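Local coordinates for protein hyaluronidase (Thermobaculum terrenum, PDB 5DIY) that probably removes O-linked N-acetylglucosamine from proteins as a family 84 glycoside hydrolase, represented here by an engineered variant with one active-site acid replaced, at residues I82-G85 / L86-Y90; T146-L149 / Q150-S154; I162-P165 / T166-N170; R178-G181 / Q182-K186; H200-T204 / S205-E209. All blocks are in the same frame, centred on the assembly; numbering follows the deposited sequence.

Contact 1 (I82-G85 / L86-Y90)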
loop_
_atom_site.group_PDB
_atom_site.type_symbol
_atom_site.label_atom_id
_atom_site.label_comp_id
_atom_site.label_asym_id
_atom_site.label_seq_id
_atom_site.Cartn_x
_atom_site.Cartn_y
_atom_site.Cartn_z
ATOM N N ILE C 82 7.084 9.467 17.835
ATOM C CA ILE C 82 7.382 10.875 17.593
ATOM C C ILE C 82 8.471 10.929 16.503
ATOM O O ILE C 82 9.317 10.036 16.425
ATOM C CB ILE C 82 7.809 11.580 18.917
ATOM C CG1 ILE C 82 7.897 13.103 18.755
ATOM C CG2 ILE C 82 9.109 11.015 19.483
ATOM C CD1 ILE C 82 6.549 13.792 18.793
ATOM N N SER C 83 8.419 11.956 15.655
ATOM C CA SER C 83 9.345 12.126 14.540
ATOM C C SER C 83 9.942 13.536 14.590
ATOM O O SER C 83 9.376 14.465 14.007
ATOM C CB SER C 83 8.623 11.891 13.214
ATOM O OG SER C 83 8.063 10.592 13.179
ATOM N N PRO C 84 11.075 13.705 15.308
ATOM C CA PRO C 84 11.678 15.017 15.535
ATOM C C PRO C 84 12.790 15.425 14.559
ATOM O O PRO C 84 13.318 16.537 14.675
ATOM C CB PRO C 84 12.267 14.857 16.936
ATOM C CG PRO C 84 12.747 13.447 16.942
ATOM C CD PRO C 84 11.766 12.665 16.101
ATOM N N GLY C 85 13.113 14.560 13.597
ATOM C CA GLY C 85 14.330 14.689 12.802
ATOM C C GLY C 85 14.404 15.808 11.775
ATOM O O GLY C 85 15.480 16.049 11.229
ATOM N N LEU C 86 13.289 16.481 11.493
ATOM C CA LEU C 86 13.311 17.622 10.567
ATOM C C LEU C 86 13.978 18.844 11.185
ATOM O O LEU C 86 14.587 19.630 10.467
ATOM C CB LEU C 86 11.899 18.001 10.096
ATOM C CG LEU C 86 11.096 16.945 9.341
ATOM C CD1 LEU C 86 9.661 17.415 9.153
ATOM C CD2 LEU C 86 11.744 16.635 8.001
ATOM N N SER C 87 13.845 19.009 12.503
ATOM C CA SER C 87 14.392 20.181 13.213
ATOM C C SER C 87 15.158 19.894 14.519
ATOM O O SER C 87 15.600 20.834 15.172
ATOM C CB SER C 87 13.255 21.165 13.493
ATOM O OG SER C 87 12.256 20.564 14.300
ATOM N N LEU C 88 15.348 18.629 14.894
ATOM C CA LEU C 88 16.015 18.300 16.162
ATOM C C LEU C 88 17.479 18.726 16.155
ATOM O O LEU C 88 18.201 18.454 15.202
ATOM C CB LEU C 88 15.941 16.793 16.456
ATOM C CG LEU C 88 16.736 16.216 17.637
ATOM C CD1 LEU C 88 16.297 16.853 18.944
ATOM C CD2 LEU C 88 16.571 14.705 17.707
ATOM N N VAL C 89 17.893 19.391 17.231
ATOM C CA VAL C 89 19.305 19.595 17.535
ATOM C C VAL C 89 19.712 18.423 18.434
ATOM O O VAL C 89 19.412 18.414 19.630
ATOM C CB VAL C 89 19.569 20.955 18.227
ATOM C CG1 VAL C 89 21.066 21.243 18.282
ATOM C CG2 VAL C 89 18.837 22.078 17.500
ATOM N N TYR C 90 20.374 17.432 17.839
ATOM C CA TYR C 90 20.727 16.185 18.531
ATOM C C TYR C 90 21.547 16.395 19.810
ATOM O O TYR C 90 21.288 15.746 20.820
ATOM C CB TYR C 90 21.475 15.236 17.585
ATOM C CG TYR C 90 20.616 14.661 16.480
ATOM C CD1 TYR C 90 19.780 13.571 16.718
ATOM C CD2 TYR C 90 20.634 15.208 15.196
ATOM C CE1 TYR C 90 18.991 13.042 15.714
ATOM C CE2 TYR C 90 19.848 14.684 14.183
ATOM C CZ TYR C 90 19.026 13.602 14.445
ATOM O OH TYR C 90 18.245 13.078 13.443
HETATM O O HOH W 1 10.626 16.603 12.706
HETATM O O HOH W 2 17.322 18.205 12.498
#
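Pro84 lies alongside Leu88, the two side chains pointing the same way, with ring carbon CG of Pro84 4.1 Å from CD2 of Leu88. The leucine gets there because its CG stands opposite its own backbone N (chi1 172°), and its CB passes 3.2 Å from the carbonyl oxygen Pro84 O. That same oxygen holds the turn: Ser87 N donates to Pro84 O at 3.3 Å and Leu88 N to Pro84 O at 2.9 Å, both weak and the second well bent (126°). One acceptor shared by two weak donors, three and four residues on, turns the chain back on itself. Two waters complete it. One joins Ser83 O to Leu86 N; the other donates to Gly85 O and Leu88 O, bridging two carbonyls that cannot bond to each other. Beyond the turn, Leu88 CG sits 4.1 Å above one face of the Tyr90 ring, displaced toward its rim, and Tyr90 OH takes a weak bond from Gln141. Ser87 OG is taken up by Arg53 and Trp52. The Leu86 side chain lies about 6 Å from that of Asn120, the engineered residue at the predicted proton-donor position. This loop follows barrel strand 77-82 and leads into helix 93-108; Pro84 rests on Leu99 of that helix, while Leu88 and Tyr90 turn to Phe144 of helix 137-153.

Contact 2 (T146-L149 / Q150-S154)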
loop_
_atom_site.group_PDB
_atom_site.type_symbol
_atom_site.label_atom_id
_atom_site.label_comp_id
_atom_site.label_asym_id
_atom_site.label_seq_id
_atom_site.Cartn_x
_atom_site.Cartn_y
_atom_site.Cartn_z
ATOM N N THR C 146 20.404 6.885 22.914
ATOM C CA THR C 146 21.024 6.385 24.149
ATOM C C THR C 146 20.623 7.241 25.345
ATOM O O THR C 146 20.186 6.709 26.371
ATOM C CB THR C 146 22.565 6.360 24.043
ATOM O OG1 THR C 146 22.957 5.527 22.944
ATOM C CG2 THR C 146 23.216 5.832 25.354
ATOM N N ARG C 147 20.751 8.560 25.195
ATOM C CA ARG C 147 20.393 9.508 26.265
ATOM C C ARG C 147 18.898 9.519 26.592
ATOM O O ARG C 147 18.526 9.661 27.760
ATOM C CB ARG C 147 20.891 10.929 25.955
ATOM C CG ARG C 147 22.370 11.119 26.265
ATOM C CD ARG C 147 22.813 12.565 26.127
ATOM N NE ARG C 147 22.896 12.969 24.724
ATOM C CZ ARG C 147 22.135 13.883 24.110
ATOM N NH1 ARG C 147 21.197 14.571 24.751
ATOM N NH2 ARG C 147 22.339 14.128 22.815
ATOM N N VAL C 148 18.044 9.352 25.582
ATOM C CA VAL C 148 16.597 9.264 25.834
ATOM C C VAL C 148 16.285 7.985 26.625
ATOM O O VAL C 148 15.513 8.033 27.581
ATOM C CB VAL C 148 15.739 9.356 24.539
ATOM C CG1 VAL C 148 14.259 9.130 24.841
ATOM C CG2 VAL C 148 15.927 10.713 23.857
ATOM N N LEU C 149 16.903 6.864 26.242
ATOM C CA LEU C 149 16.704 5.585 26.931
ATOM C C LEU C 149 17.147 5.656 28.387
ATOM O O LEU C 149 16.388 5.289 29.289
ATOM C CB LEU C 149 17.463 4.446 26.230
ATOM C CG LEU C 149 17.218 3.027 26.774
ATOM C CD1 LEU C 149 15.746 2.641 26.681
ATOM C CD2 LEU C 149 18.080 2.005 26.049
ATOM N N GLN C 150 18.373 6.130 28.597
ATOM C CA GLN C 150 18.929 6.288 29.944
ATOM C C GLN C 150 18.024 7.140 30.846
ATOM O O GLN C 150 17.825 6.795 32.012
ATOM C CB GLN C 150 20.361 6.839 29.880
ATOM C CG GLN C 150 21.357 5.797 29.390
ATOM C CD GLN C 150 22.749 6.337 29.100
ATOM O OE1 GLN C 150 22.974 7.551 29.040
ATOM N NE2 GLN C 150 23.696 5.425 28.896
ATOM N N ARG C 151 17.446 8.209 30.298
ATOM C CA ARG C 151 16.452 9.011 31.025
ATOM C C ARG C 151 15.203 8.196 31.386
ATOM O O ARG C 151 14.745 8.238 32.528
ATOM C CB ARG C 151 16.053 10.260 30.224
ATOM C CG ARG C 151 14.926 11.098 30.831
ATOM C CD ARG C 151 15.283 11.657 32.208
ATOM N NE ARG C 151 16.364 12.633 32.101
ATOM C CZ ARG C 151 16.223 13.889 31.678
ATOM N NH1 ARG C 151 15.029 14.371 31.327
ATOM N NH2 ARG C 151 17.292 14.674 31.604
ATOM N N LEU C 152 14.654 7.466 30.415
ATOM C CA LEU C 152 13.441 6.668 30.641
ATOM C C LEU C 152 13.639 5.529 31.649
ATOM O O LEU C 152 12.707 5.198 32.387
ATOM C CB LEU C 152 12.890 6.107 29.322
ATOM C CG LEU C 152 12.287 7.118 28.341
ATOM C CD1 LEU C 152 11.925 6.412 27.041
ATOM C CD2 LEU C 152 11.074 7.825 28.935
ATOM N N GLU C 153 14.834 4.935 31.684
ATOM C CA GLU C 153 15.152 3.903 32.690
ATOM C C GLU C 153 15.139 4.450 34.125
ATOM O O GLU C 153 14.847 3.708 35.063
ATOM C CB GLU C 153 16.492 3.222 32.387
ATOM C CG GLU C 153 16.425 2.265 31.201
ATOM C CD GLU C 153 17.785 1.784 30.717
ATOM O OE1 GLU C 153 18.821 2.414 31.033
ATOM O OE2 GLU C 153 17.819 0.763 29.998
ATOM N N SER C 154 15.442 5.744 34.273
ATOM C CA SER C 154 15.328 6.465 35.548
ATOM C C SER C 154 13.944 7.108 35.796
ATOM O O SER C 154 13.781 7.845 36.768
ATOM C CB SER C 154 16.409 7.556 35.615
ATOM O OG SER C 154 17.695 7.029 35.321
#
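Gln150 N donates to Thr146 O at 2.9 Å and heads a run of four consecutive i to i+4 bonds. Arg151 N to Arg147 O follows at 3.1 Å, then Leu152 N to Val148 O, and Glu153 N to Leu149 O at 2.9 Å closes the run. Ser154 adds only weak bonds to the final turn, its OG and N both reaching Gln150 O. The long charged side chains find their mates outside this turn: Arg151 forms a salt bridge with Glu97, while Arg147 NH2 pairs with Asp143 and also donates to Tyr90 O. On the outer side, Gln150 runs beside Thr146 in the same direction, and its amide nitrogen NE2 comes 3.6 Å from methyl CG2 of Thr146. The threonine offers that methyl because its OG1 is turned back to the carbonyl oxygen of Ala142, one turn earlier. Glu153 crosses Leu149 at a slant: carboxylate oxygen OE2 lies 4.0 Å from Leu149 CG, a van der Waals contact of the carboxylate with the leucine's branch carbon, with no polar bond between them. On the buried side, CG1 of Val148 meets CD1 of Leu152 at 4.2 Å, a light van der Waals contact one turn apart. This inner ridge of helix 137-153 faces helix 93-108, where Val148 touches Leu96 and Leu152 touches Ile103 and Leu107, and the barrel wall, where Val148 and Leu149 both lie on Ile161 of strand 160-164.

Contact 3 (I162-P165 / T166-N170). With NAG (2-acetamido-2-deoxy-beta-D-glucopyranose), chain E.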
loop_
_atom_site.group_PDB
_atom_site.type_symbol
_atom_site.label_atom_id
_atom_site.label_comp_id
_atom_site.label_asym_id
_atom_site.label_seq_id
_atom_site.Cartn_x
_atom_site.Cartn_y
_atom_site.Cartn_z
ATOM N N ILE C 162 11.680 1.879 20.044
ATOM C CA ILE C 162 11.838 1.404 18.677
ATOM C C ILE C 162 12.163 2.644 17.843
ATOM O O ILE C 162 11.513 3.680 17.975
ATOM C CB ILE C 162 10.608 0.606 18.159
ATOM C CG1 ILE C 162 10.875 0.065 16.748
ATOM C CG2 ILE C 162 9.324 1.430 18.180
ATOM C CD1 ILE C 162 9.975 -1.086 16.354
ATOM N N MET C 163 13.212 2.558 17.036
ATOM C CA MET C 163 13.621 3.686 16.215
ATOM C C MET C 163 13.521 3.309 14.749
ATOM O O MET C 163 13.658 2.137 14.394
ATOM C CB MET C 163 15.038 4.166 16.588
ATOM C CG MET C 163 16.204 3.288 16.133
ATOM S SD MET C 163 16.797 3.591 14.447
ATOM C CE MET C 163 17.531 5.219 14.611
ATOM N N CYS C 164 13.266 4.310 13.909
ATOM C CA CYS C 164 13.326 4.146 12.461
ATOM C C CYS C 164 14.554 4.896 11.968
ATOM O O CYS C 164 14.670 6.100 12.200
ATOM C CB CYS C 164 12.071 4.670 11.762
ATOM S SG CYS C 164 12.033 4.248 9.994
ATOM N N PRO C 165 15.486 4.189 11.304
ATOM C CA PRO C 165 16.664 4.872 10.778
ATOM C C PRO C 165 16.342 5.763 9.584
ATOM O O PRO C 165 15.295 5.613 8.954
ATOM C CB PRO C 165 17.590 3.731 10.367
ATOM C CG PRO C 165 16.728 2.525 10.218
ATOM C CD PRO C 165 15.471 2.751 10.986
ATOM N N THR C 166 17.244 6.695 9.301
ATOM C CA THR C 166 17.136 7.582 8.139
ATOM C C THR C 166 17.378 6.815 6.838
ATOM O O THR C 166 16.795 7.143 5.810
ATOM C CB THR C 166 18.100 8.776 8.293
ATOM O OG1 THR C 166 17.787 9.463 9.515
ATOM C CG2 THR C 166 17.979 9.738 7.135
ATOM N N PHE C 167 18.219 5.784 6.904
ATOM C CA PHE C 167 18.371 4.811 5.825
ATOM C C PHE C 167 17.697 3.523 6.282
ATOM O O PHE C 167 18.257 2.782 7.100
ATOM C CB PHE C 167 19.853 4.603 5.501
ATOM C CG PHE C 167 20.514 5.831 4.922
ATOM C CD1 PHE C 167 21.049 6.811 5.756
ATOM C CD2 PHE C 167 20.572 6.025 3.542
ATOM C CE1 PHE C 167 21.644 7.952 5.229
ATOM C CE2 PHE C 167 21.163 7.166 3.007
ATOM C CZ PHE C 167 21.702 8.130 3.852
ATOM N N TYR C 168 16.490 3.279 5.761
ATOM C CA TYR C 168 15.594 2.209 6.245
ATOM C C TYR C 168 15.255 1.116 5.220
ATOM O O TYR C 168 14.444 0.236 5.506
ATOM C CB TYR C 168 14.294 2.818 6.807
ATOM C CG TYR C 168 13.525 3.719 5.856
ATOM C CD1 TYR C 168 12.681 3.190 4.875
ATOM C CD2 TYR C 168 13.631 5.101 5.951
ATOM C CE1 TYR C 168 11.975 4.025 4.010
ATOM C CE2 TYR C 168 12.935 5.940 5.098
ATOM C CZ TYR C 168 12.103 5.404 4.132
ATOM O OH TYR C 168 11.426 6.258 3.296
ATOM N N CYS C 169 15.878 1.163 4.047
ATOM C CA CYS C 169 15.654 0.177 3.001
ATOM C C CYS C 169 16.866 0.077 2.094
ATOM O O CYS C 169 17.803 0.865 2.212
ATOM C CB CYS C 169 14.427 0.555 2.169
ATOM S SG CYS C 169 14.548 2.118 1.267
ATOM N N ASN C 170 16.824 -0.903 1.195
ATOM C CA ASN C 170 17.810 -1.069 0.123
ATOM C C ASN C 170 19.126 -1.698 0.615
ATOM O O ASN C 170 19.160 -2.912 0.796
ATOM C CB ASN C 170 17.983 0.244 -0.682
ATOM C CG ASN C 170 18.696 0.047 -2.008
ATOM O OD1 ASN C 170 18.936 -1.072 -2.456
ATOM N ND2 ASN C 170 19.033 1.153 -2.649
HETATM C C1 NAG E . 7.886 6.150 3.512
HETATM C C2 NAG E . 7.432 6.451 4.955
HETATM C C3 NAG E . 5.992 6.031 5.262
HETATM C C4 NAG E . 5.165 5.993 3.987
HETATM C C5 NAG E . 5.757 4.944 3.060
HETATM C C6 NAG E . 5.001 4.826 1.727
HETATM C C7 NAG E . 8.666 4.613 6.061
HETATM C C8 NAG E . 9.647 4.294 7.155
HETATM N N2 NAG E . 8.366 5.907 5.934
HETATM O O3 NAG E . 5.428 6.954 6.200
HETATM O O4 NAG E . 3.819 5.620 4.282
HETATM O O5 NAG E . 7.157 5.125 2.827
HETATM O O6 NAG E . 4.886 6.087 1.062
HETATM O O7 NAG E . 8.196 3.741 5.342
#
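The sugar-binding site at the C-terminal end of strand 160-164 is lined by Cys164 and Tyr168, which touch each other and share the acetyl methyl of the bound N-acetylglucosamine. Methyl C8 of NAG lies 3.8 Å above the Tyr168 ring, over its centre, in a CH-pi arrangement. Cys164 SG approaches the same C8 to 3.7 Å, so thiol and ring together form part of the seat for the acetamido group. Between the two protein side chains the sulfur stands 5.1 Å from the Tyr168 ring centroid and 41° off its normal, an oblique sulfur-aromatic contact. With CG lodged between the backbone N and carbonyl carbon (chi1 56°), the tyrosine stands up from the loop toward the sugar. Pro165 O meets the edge of the ring, in its plane and 3.5 Å from CD2, while Pro165 CG lies 4.2 Å from Tyr168 CB. At the far end, Tyr168 OH hydrogen-bonds to OD1 of the engineered Asn120 and comes 3.5 Å from NAG C1, close to the bond that family 84 enzymes cleave. With an alanine at Tyr168, the methyl would probably lose its aromatic face and the engineered Asn120 a hydroxyl partner. Gly12, Lys43, Asp119 and Asp228 hold the sugar's polar groups. Away from the sugar, Thr166 OG1 bonds to Phe118 O, and strand 160-164 runs parallel between strands 113-117 and 189-192, with Pro165 packed on Tyr176 and Leu180 of helix 175-183.

Contact 4 (R178-G181 / Q182-K186)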
loop_
_atom_site.group_PDB
_atom_site.type_symbol
_atom_site.label_atom_id
_atom_site.label_comp_id
_atom_site.label_asym_id
_atom_site.label_seq_id
_atom_site.Cartn_x
_atom_site.Cartn_y
_atom_site.Cartn_z
ATOM N N ARG C 178 25.875 0.229 9.913
ATOM C CA ARG C 178 26.933 -0.414 10.710
ATOM C C ARG C 178 27.295 0.412 11.949
ATOM O O ARG C 178 27.495 -0.147 13.029
ATOM C CB ARG C 178 28.175 -0.683 9.851
ATOM C CG ARG C 178 28.123 -1.992 9.058
ATOM C CD ARG C 178 28.729 -1.872 7.658
ATOM N NE ARG C 178 29.947 -1.052 7.639
ATOM C CZ ARG C 178 30.446 -0.414 6.575
ATOM N NH1 ARG C 178 29.870 -0.481 5.373
ATOM N NH2 ARG C 178 31.554 0.308 6.718
ATOM N N ILE C 179 27.355 1.734 11.799
ATOM C CA ILE C 179 27.591 2.636 12.931
ATOM C C ILE C 179 26.433 2.542 13.922
ATOM O O ILE C 179 26.647 2.504 15.132
ATOM C CB ILE C 179 27.767 4.111 12.485
ATOM C CG1 ILE C 179 29.035 4.283 11.637
ATOM C CG2 ILE C 179 27.835 5.046 13.694
ATOM C CD1 ILE C 179 29.005 5.505 10.737
ATOM N N LEU C 180 25.211 2.502 13.400
ATOM C CA LEU C 180 24.014 2.441 14.241
ATOM C C LEU C 180 23.960 1.129 15.042
ATOM O O LEU C 180 23.620 1.136 16.225
ATOM C CB LEU C 180 22.746 2.604 13.384
ATOM C CG LEU C 180 21.597 3.460 13.904
ATOM C CD1 LEU C 180 22.015 4.910 14.118
ATOM C CD2 LEU C 180 20.447 3.373 12.912
ATOM N N GLY C 181 24.299 0.012 14.402
ATOM C CA GLY C 181 24.308 -1.285 15.082
ATOM C C GLY C 181 25.336 -1.364 16.198
ATOM O O GLY C 181 25.093 -1.992 17.228
ATOM N N GLN C 182 26.481 -0.714 15.982
ATOM C CA GLN C 182 27.559 -0.635 16.972
ATOM C C GLN C 182 27.199 0.265 18.162
ATOM O O GLN C 182 27.441 -0.103 19.311
ATOM C CB GLN C 182 28.846 -0.131 16.283
ATOM C CG GLN C 182 30.114 -0.118 17.134
ATOM C CD GLN C 182 30.514 -1.495 17.643
ATOM O OE1 GLN C 182 30.352 -2.500 16.953
ATOM N NE2 GLN C 182 31.038 -1.545 18.860
ATOM N N ARG C 183 26.609 1.429 17.887
ATOM C CA ARG C 183 26.422 2.481 18.906
ATOM C C ARG C 183 25.058 2.534 19.590
ATOM O O ARG C 183 24.954 3.103 20.678
ATOM C CB ARG C 183 26.733 3.847 18.297
ATOM C CG ARG C 183 28.144 3.937 17.739
ATOM C CD ARG C 183 28.721 5.331 17.858
ATOM N NE ARG C 183 30.105 5.363 17.382
ATOM C CZ ARG C 183 30.975 6.351 17.602
ATOM N NH1 ARG C 183 30.635 7.434 18.303
ATOM N NH2 ARG C 183 32.209 6.251 17.114
ATOM N N LEU C 184 24.014 1.979 18.972
ATOM C CA LEU C 184 22.716 1.859 19.651
ATOM C C LEU C 184 22.756 0.728 20.671
ATOM O O LEU C 184 23.119 -0.382 20.311
ATOM C CB LEU C 184 21.567 1.565 18.671
ATOM C CG LEU C 184 20.976 2.706 17.848
ATOM C CD1 LEU C 184 19.922 2.144 16.909
ATOM C CD2 LEU C 184 20.368 3.779 18.738
ATOM N N PRO C 185 22.349 0.991 21.931
ATOM C CA PRO C 185 22.133 -0.108 22.886
ATOM C C PRO C 185 21.267 -1.217 22.278
ATOM O O PRO C 185 20.289 -0.918 21.584
ATOM C CB PRO C 185 21.406 0.573 24.050
ATOM C CG PRO C 185 21.852 1.993 23.993
ATOM C CD PRO C 185 22.124 2.311 22.549
ATOM N N LYS C 186 21.630 -2.472 22.542
ATOM C CA LYS C 186 21.104 -3.628 21.788
ATOM C C LYS C 186 19.594 -3.808 21.900
ATOM O O LYS C 186 18.966 -4.318 20.973
ATOM C CB LYS C 186 21.777 -4.944 22.218
ATOM C CG LYS C 186 23.288 -5.014 22.060
ATOM C CD LYS C 186 23.757 -4.908 20.617
ATOM C CE LYS C 186 25.275 -5.027 20.532
ATOM N NZ LYS C 186 25.859 -4.094 19.529
#
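Leu180 and Leu184 make the tight part of this helix end: side by side and pointing the same way, they bring Leu180 CG to 3.7 Å from Leu184 CD1. The backbone draws them together, Leu184 N donating to Leu180 O at 2.9 Å, and Leu184 CB also presses to 3.2 Å from Leu180 O. Leu184 is the first residue to leave helical geometry, yet its CG, placed beside its own backbone N (chi1 -79°), still folds back over the last turn. An alanine in place of Leu184 would probably open a gap beside Leu180 and against Leu145. The side toward Ile179 and Arg183 is looser and more open to solvent. Arg183 CG passes Ile179 CG2 at 4.2 Å, and its guanidinium has a long, weak ion pair with Glu139. Lys186 curls back so that NZ donates weakly to Gly181 O at 3.2 Å; its firmer partner is Gln215 OE1, while Gln215 NE2 donates to Gln182 OE1. Arg216 donates to Leu184 O. Thus helix 175-183, the crossover helix between parallel strands 160-164 and 189-192, turns Leu180, with Leu184 just past its end, to Met163 of strand 160-164, and Ile179 and Arg183 to helix 137-153.

Contact 5 (H200-T204 / S205-E209)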
loop_
_atom_site.group_PDB
_atom_site.type_symbol
_atom_site.label_atom_id
_atom_site.label_comp_id
_atom_site.label_asym_id
_atom_site.label_seq_id
_atom_site.Cartn_x
_atom_site.Cartn_y
_atom_site.Cartn_z
ATOM N N HIS C 200 8.947 -5.641 -2.833
ATOM C CA HIS C 200 8.335 -6.725 -3.607
ATOM C C HIS C 200 8.391 -8.026 -2.842
ATOM O O HIS C 200 7.382 -8.718 -2.704
ATOM C CB HIS C 200 9.015 -6.913 -4.966
ATOM C CG HIS C 200 8.431 -8.037 -5.770
ATOM N ND1 HIS C 200 9.206 -8.973 -6.421
ATOM C CD2 HIS C 200 7.143 -8.399 -5.988
ATOM C CE1 HIS C 200 8.419 -9.847 -7.026
ATOM N NE2 HIS C 200 7.164 -9.522 -6.777
ATOM N N GLU C 201 9.581 -8.348 -2.351
ATOM C CA GLU C 201 9.810 -9.559 -1.577
ATOM C C GLU C 201 10.730 -9.245 -0.401
ATOM O O GLU C 201 11.575 -8.356 -0.488
ATOM C CB GLU C 201 10.436 -10.647 -2.457
ATOM C CG GLU C 201 11.649 -10.171 -3.247
ATOM C CD GLU C 201 12.392 -11.291 -3.947
ATOM O OE1 GLU C 201 11.766 -12.332 -4.268
ATOM O OE2 GLU C 201 13.607 -11.117 -4.180
ATOM N N ILE C 202 10.547 -9.971 0.692
ATOM C CA ILE C 202 11.450 -9.881 1.843
ATOM C C ILE C 202 11.958 -11.296 2.117
ATOM O O ILE C 202 11.178 -12.176 2.486
ATOM C CB ILE C 202 10.782 -9.248 3.083
ATOM C CG1 ILE C 202 10.154 -7.893 2.712
ATOM C CG2 ILE C 202 11.806 -9.033 4.200
ATOM C CD1 ILE C 202 9.539 -7.144 3.874
ATOM N N THR C 203 13.263 -11.495 1.913
ATOM C CA THR C 203 13.900 -12.809 2.049
ATOM C C THR C 203 14.680 -12.944 3.361
ATOM O O THR C 203 15.107 -11.944 3.944
ATOM C CB THR C 203 14.868 -13.070 0.883
ATOM O OG1 THR C 203 15.920 -12.096 0.915
ATOM C CG2 THR C 203 14.136 -12.993 -0.457
ATOM N N THR C 204 14.880 -14.191 3.797
ATOM C CA THR C 204 15.686 -14.491 4.985
ATOM C C THR C 204 17.123 -14.034 4.766
ATOM O O THR C 204 17.734 -13.438 5.658
ATOM C CB THR C 204 15.705 -15.997 5.327
ATOM O OG1 THR C 204 16.231 -16.736 4.219
ATOM C CG2 THR C 204 14.310 -16.506 5.657
ATOM N N SER C 205 17.647 -14.304 3.571
ATOM C CA SER C 205 18.976 -13.834 3.174
ATOM C C SER C 205 19.144 -12.330 3.368
ATOM O O SER C 205 20.168 -11.876 3.890
ATOM C CB SER C 205 19.244 -14.179 1.708
ATOM O OG SER C 205 20.551 -13.790 1.325
ATOM N N HIS C 206 18.142 -11.562 2.939
ATOM C CA HIS C 206 18.189 -10.110 3.061
ATOM C C HIS C 206 18.174 -9.678 4.523
ATOM O O HIS C 206 19.001 -8.862 4.933
ATOM C CB HIS C 206 17.027 -9.449 2.303
ATOM C CG HIS C 206 17.094 -7.955 2.290
ATOM N ND1 HIS C 206 18.121 -7.274 1.679
ATOM C CD2 HIS C 206 16.276 -7.012 2.815
ATOM C CE1 HIS C 206 17.934 -5.975 1.825
ATOM N NE2 HIS C 206 16.820 -5.789 2.509
ATOM N N MET C 207 17.250 -10.230 5.307
ATOM C CA MET C 207 17.131 -9.850 6.724
ATOM C C MET C 207 18.290 -10.368 7.589
ATOM O O MET C 207 18.579 -9.778 8.630
ATOM C CB MET C 207 15.770 -10.253 7.296
ATOM C CG MET C 207 14.579 -9.619 6.576
ATOM S SD MET C 207 14.660 -7.825 6.345
ATOM C CE MET C 207 14.726 -7.294 8.057
ATOM N N GLN C 208 18.936 -11.454 7.155
ATOM C CA GLN C 208 20.217 -11.911 7.731
ATOM C C GLN C 208 21.285 -10.835 7.639
ATOM O O GLN C 208 21.973 -10.554 8.621
ATOM C CB GLN C 208 20.750 -13.163 7.012
ATOM C CG GLN C 208 20.250 -14.490 7.553
ATOM C CD GLN C 208 20.823 -15.689 6.806
ATOM O OE1 GLN C 208 21.494 -15.545 5.778
ATOM N NE2 GLN C 208 20.560 -16.884 7.323
ATOM N N GLU C 209 21.423 -10.243 6.454
ATOM C CA GLU C 209 22.395 -9.171 6.239
ATOM C C GLU C 209 22.091 -7.974 7.121
ATOM O O GLU C 209 22.984 -7.456 7.786
ATOM C CB GLU C 209 22.423 -8.728 4.779
ATOM C CG GLU C 209 22.994 -9.757 3.827
ATOM C CD GLU C 209 22.907 -9.296 2.386
ATOM O OE1 GLU C 209 21.809 -9.397 1.793
ATOM O OE2 GLU C 209 23.930 -8.821 1.852
#
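The chain passes from extended Thr203 straight into helix 204-214, with Met207 N donating to Thr203 O at 3.1 Å and Gln208 N to Thr204 O at 2.8 Å. Thr203 is the N-cap: its OG1 accepts from His206 N at 3.1 Å and 149°, taking an N-H of the first turn for which no helical carbonyl four residues earlier is available. The hydroxyl reaches this N-H because chi1 of 63° sets it between the backbone N and carbonyl carbon. His206 crosses the threonine at about a right angle, its CB only 3.2 Å from Thr203 OG1. Outside the cap, Ile202 and Met207 form a hydrophobic staple, the residue before the N-cap meeting the fourth residue after it. Ile202 CG2 lies 3.7 Å from Met207 CG and 3.8 Å from Met207 SD, the bent methionine chain passing the branch methyl at a slant. Thr204 N, also at the helix start, donates to Asp244 OD2. The staple faces the barrel: Ile202 and Met207 both rest on Leu220 of strand 218-222, while His206 on another side of helix 204-214 meets Trp192 at the end of strand 189-192.

In the fold
The five contacts follow one another along the eight-stranded parallel barrel, in the loops and helices from strand 77-82 to helix 204-214. Contacts 1 and 3 occupy loops at the C-terminal ends of strands, centres about 14 Å apart, and contact 3 reaches the sugar. Contacts 2 and 4 lie on adjacent outer helices, centres about 16 Å apart, where Leu149 CD2 packs 4.1 Å from Pro185 CB. Contact 4 also backs contact 3, with Leu180 CD2 3.8 Å from Met163 CE, so helix 175-183 packs directly behind strand 160-164, whose end carries Cys164 at the sugar. Contact 5, its centre about 30 Å from that of contact 1, starts the helix following strand 189-192.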